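Local atomic coordinates of nicotinate phosphoribosyltransferase (PDB entry 2IM5), a protein that probably joins nicotinate to the phosphoribosyl group of phosphoribosyl diphosphate at the expense of ATP, forming nicotinate mononucleotide for NAD biosynthesis. Residues A[250-255]-A[366-371]. Sequence-based numbering, arbitrary orientation.
Sequences DTYTTD and VKLSDV
The ring of Y252 meets V366 at its edge, where CG2 of V366 lies in the ring plane, 3.9 Å from Y252 CE1; the two side chains cross at about a right angle. One face carries the methyl CG2 of T251, 3.8 Å above the ring centre. A water, also in plane, accepts from Y252 OH (2.6 Å) and from V366 N, and Y225 makes an edge-to-face contact with the same ring. A second flat group, the D370 carboxylate, grips T254 with both oxygens, each through its syn lone pair: OD1 takes T254 N (2.7 Å, 168°), and OD2 takes T254 OG1 at 2.5 Å. T254 OG1 stands beside its own backbone N (chi1 -70°), and one carboxylate can take both; OG1 also pairs with T249 OG1. Between these ends the backbones meet: L368 N gives a nearly straight bond to T251 O (2.7 Å), and S369 N a weak one to D250 O. S276 OG bonds both D250 OD2 and D370 N, bridging the segments. The type I beta turn D250-T253 follows strand 246-248, at the edge of the parallel sheet in the TIM-barrel-like NAPRTase domain, and leads into helix 254-260, whose first residue D370 holds from the loop before helix 379-389.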
loop_
_atom_site.group_PDB
_atom_site.type_symbol
_atom_site.label_atom_id
_atom_site.label_comp_id
_atom_site.label_asym_id
_atom_site.label_seq_id
_atom_site.Cartn_x
_atom_site.Cartn_y
_atom_site.Cartn_z
ATOM N N ASP A 250 -7.731 6.890 -8.467
ATOM C CA ASP A 250 -6.778 7.570 -9.351
ATOM C C ASP A 250 -5.878 6.745 -10.274
ATOM O O ASP A 250 -5.075 7.328 -11.009
ATOM C CB ASP A 250 -5.897 8.500 -8.507
ATOM C CG ASP A 250 -4.922 7.736 -7.620
ATOM O OD1 ASP A 250 -5.234 6.590 -7.241
ATOM O OD2 ASP A 250 -3.845 8.280 -7.290
ATOM N N THR A 251 -6.007 5.419 -10.253
ATOM C CA THR A 251 -5.164 4.570 -11.091
ATOM C C THR A 251 -5.073 5.094 -12.516
ATOM O O THR A 251 -3.985 5.249 -13.055
ATOM C CB THR A 251 -5.678 3.127 -11.136
ATOM O OG1 THR A 251 -5.955 2.684 -9.803
ATOM C CG2 THR A 251 -4.620 2.205 -11.765
ATOM N N TYR A 252 -6.217 5.366 -13.127
ATOM C CA TYR A 252 -6.214 5.890 -14.486
ATOM C C TYR A 252 -6.885 7.245 -14.476
ATOM O O TYR A 252 -7.603 7.589 -15.410
ATOM C CB TYR A 252 -6.954 4.939 -15.438
ATOM C CG TYR A 252 -6.324 3.570 -15.490
ATOM C CD1 TYR A 252 -5.011 3.405 -15.932
ATOM C CD2 TYR A 252 -7.014 2.452 -15.036
ATOM C CE1 TYR A 252 -4.401 2.161 -15.914
ATOM C CE2 TYR A 252 -6.416 1.200 -15.015
ATOM C CZ TYR A 252 -5.106 1.062 -15.452
ATOM O OH TYR A 252 -4.495 -0.167 -15.417
ATOM N N THR A 253 -6.642 8.002 -13.406
ATOM C CA THR A 253 -7.227 9.324 -13.251
ATOM C C THR A 253 -8.603 9.213 -12.608
ATOM O O THR A 253 -9.419 8.376 -13.000
ATOM C CB THR A 253 -7.338 10.025 -14.625
ATOM O OG1 THR A 253 -6.177 10.844 -14.842
ATOM C CG2 THR A 253 -8.594 10.813 -14.730
ATOM N N THR A 254 -8.854 10.055 -11.612
ATOM C CA THR A 254 -10.130 10.054 -10.917
ATOM C C THR A 254 -11.296 10.493 -11.808
ATOM O O THR A 254 -12.425 10.042 -11.609
ATOM C CB THR A 254 -10.072 10.942 -9.647
ATOM O OG1 THR A 254 -9.235 10.311 -8.672
ATOM C CG2 THR A 254 -11.461 11.122 -9.044
ATOM N N ASP A 255 -11.036 11.353 -12.790
ATOM C CA ASP A 255 -12.108 11.782 -13.689
ATOM C C ASP A 255 -12.638 10.587 -14.482
ATOM O O ASP A 255 -13.845 10.468 -14.703
ATOM C CB ASP A 255 -11.628 12.873 -14.658
ATOM C CG ASP A 255 -11.409 14.220 -13.965
ATOM O OD1 ASP A 255 -11.936 14.413 -12.846
ATOM O OD2 ASP A 255 -10.724 15.090 -14.546
ATOM N N VAL A 366 0.511 0.359 -16.178
ATOM C CA VAL A 366 0.771 1.775 -16.020
ATOM C C VAL A 366 -0.133 2.345 -14.942
ATOM O O VAL A 366 -1.108 1.715 -14.531
ATOM C CB VAL A 366 0.539 2.564 -17.336
ATOM C CG1 VAL A 366 1.385 1.985 -18.451
ATOM C CG2 VAL A 366 -0.920 2.532 -17.716
ATOM N N LYS A 367 0.213 3.538 -14.480
ATOM C CA LYS A 367 -0.556 4.243 -13.464
ATOM C C LYS A 367 -0.491 5.714 -13.836
ATOM O O LYS A 367 0.585 6.227 -14.130
ATOM C CB LYS A 367 0.054 4.031 -12.079
ATOM C CG LYS A 367 -0.653 4.826 -10.998
ATOM C CD LYS A 367 0.054 4.696 -9.671
ATOM C CE LYS A 367 -0.447 5.747 -8.695
ATOM N NZ LYS A 367 0.347 5.721 -7.434
ATOM N N LEU A 368 -1.634 6.391 -13.827
ATOM C CA LEU A 368 -1.669 7.795 -14.205
ATOM C C LEU A 368 -1.722 8.810 -13.057
ATOM O O LEU A 368 -1.086 9.863 -13.136
ATOM C CB LEU A 368 -2.838 8.027 -15.158
ATOM C CG LEU A 368 -2.857 7.143 -16.415
ATOM C CD1 LEU A 368 -4.040 7.536 -17.292
ATOM C CD2 LEU A 368 -1.550 7.295 -17.187
ATOM N N SER A 369 -2.469 8.503 -12.001
ATOM C CA SER A 369 -2.614 9.407 -10.849
ATOM C C SER A 369 -3.360 10.693 -11.210
ATOM O O SER A 369 -3.621 10.961 -12.381
ATOM C CB SER A 369 -1.248 9.783 -10.261
ATOM O OG SER A 369 -0.797 11.031 -10.769
ATOM N N ASP A 370 -3.699 11.488 -10.198
ATOM C CA ASP A 370 -4.413 12.738 -10.417
ATOM C C ASP A 370 -3.501 13.952 -10.548
ATOM O O ASP A 370 -3.967 15.087 -10.564
ATOM C CB ASP A 370 -5.421 12.991 -9.295
ATOM C CG ASP A 370 -6.632 12.080 -9.384
ATOM O OD1 ASP A 370 -7.065 11.778 -10.514
ATOM O OD2 ASP A 370 -7.157 11.678 -8.327
ATOM N N VAL A 371 -2.198 13.723 -10.624
ATOM C CA VAL A 371 -1.274 14.834 -10.782
ATOM C C VAL A 371 -0.810 14.851 -12.230
ATOM O O VAL A 371 -0.205 13.889 -12.706
ATOM C CB VAL A 371 -0.055 14.699 -9.859
ATOM C CG1 VAL A 371 0.909 15.855 -10.110
ATOM C CG2 VAL A 371 -0.501 14.699 -8.406
HETATM O O HOH W 1 -2.132 -0.968 -16.123
#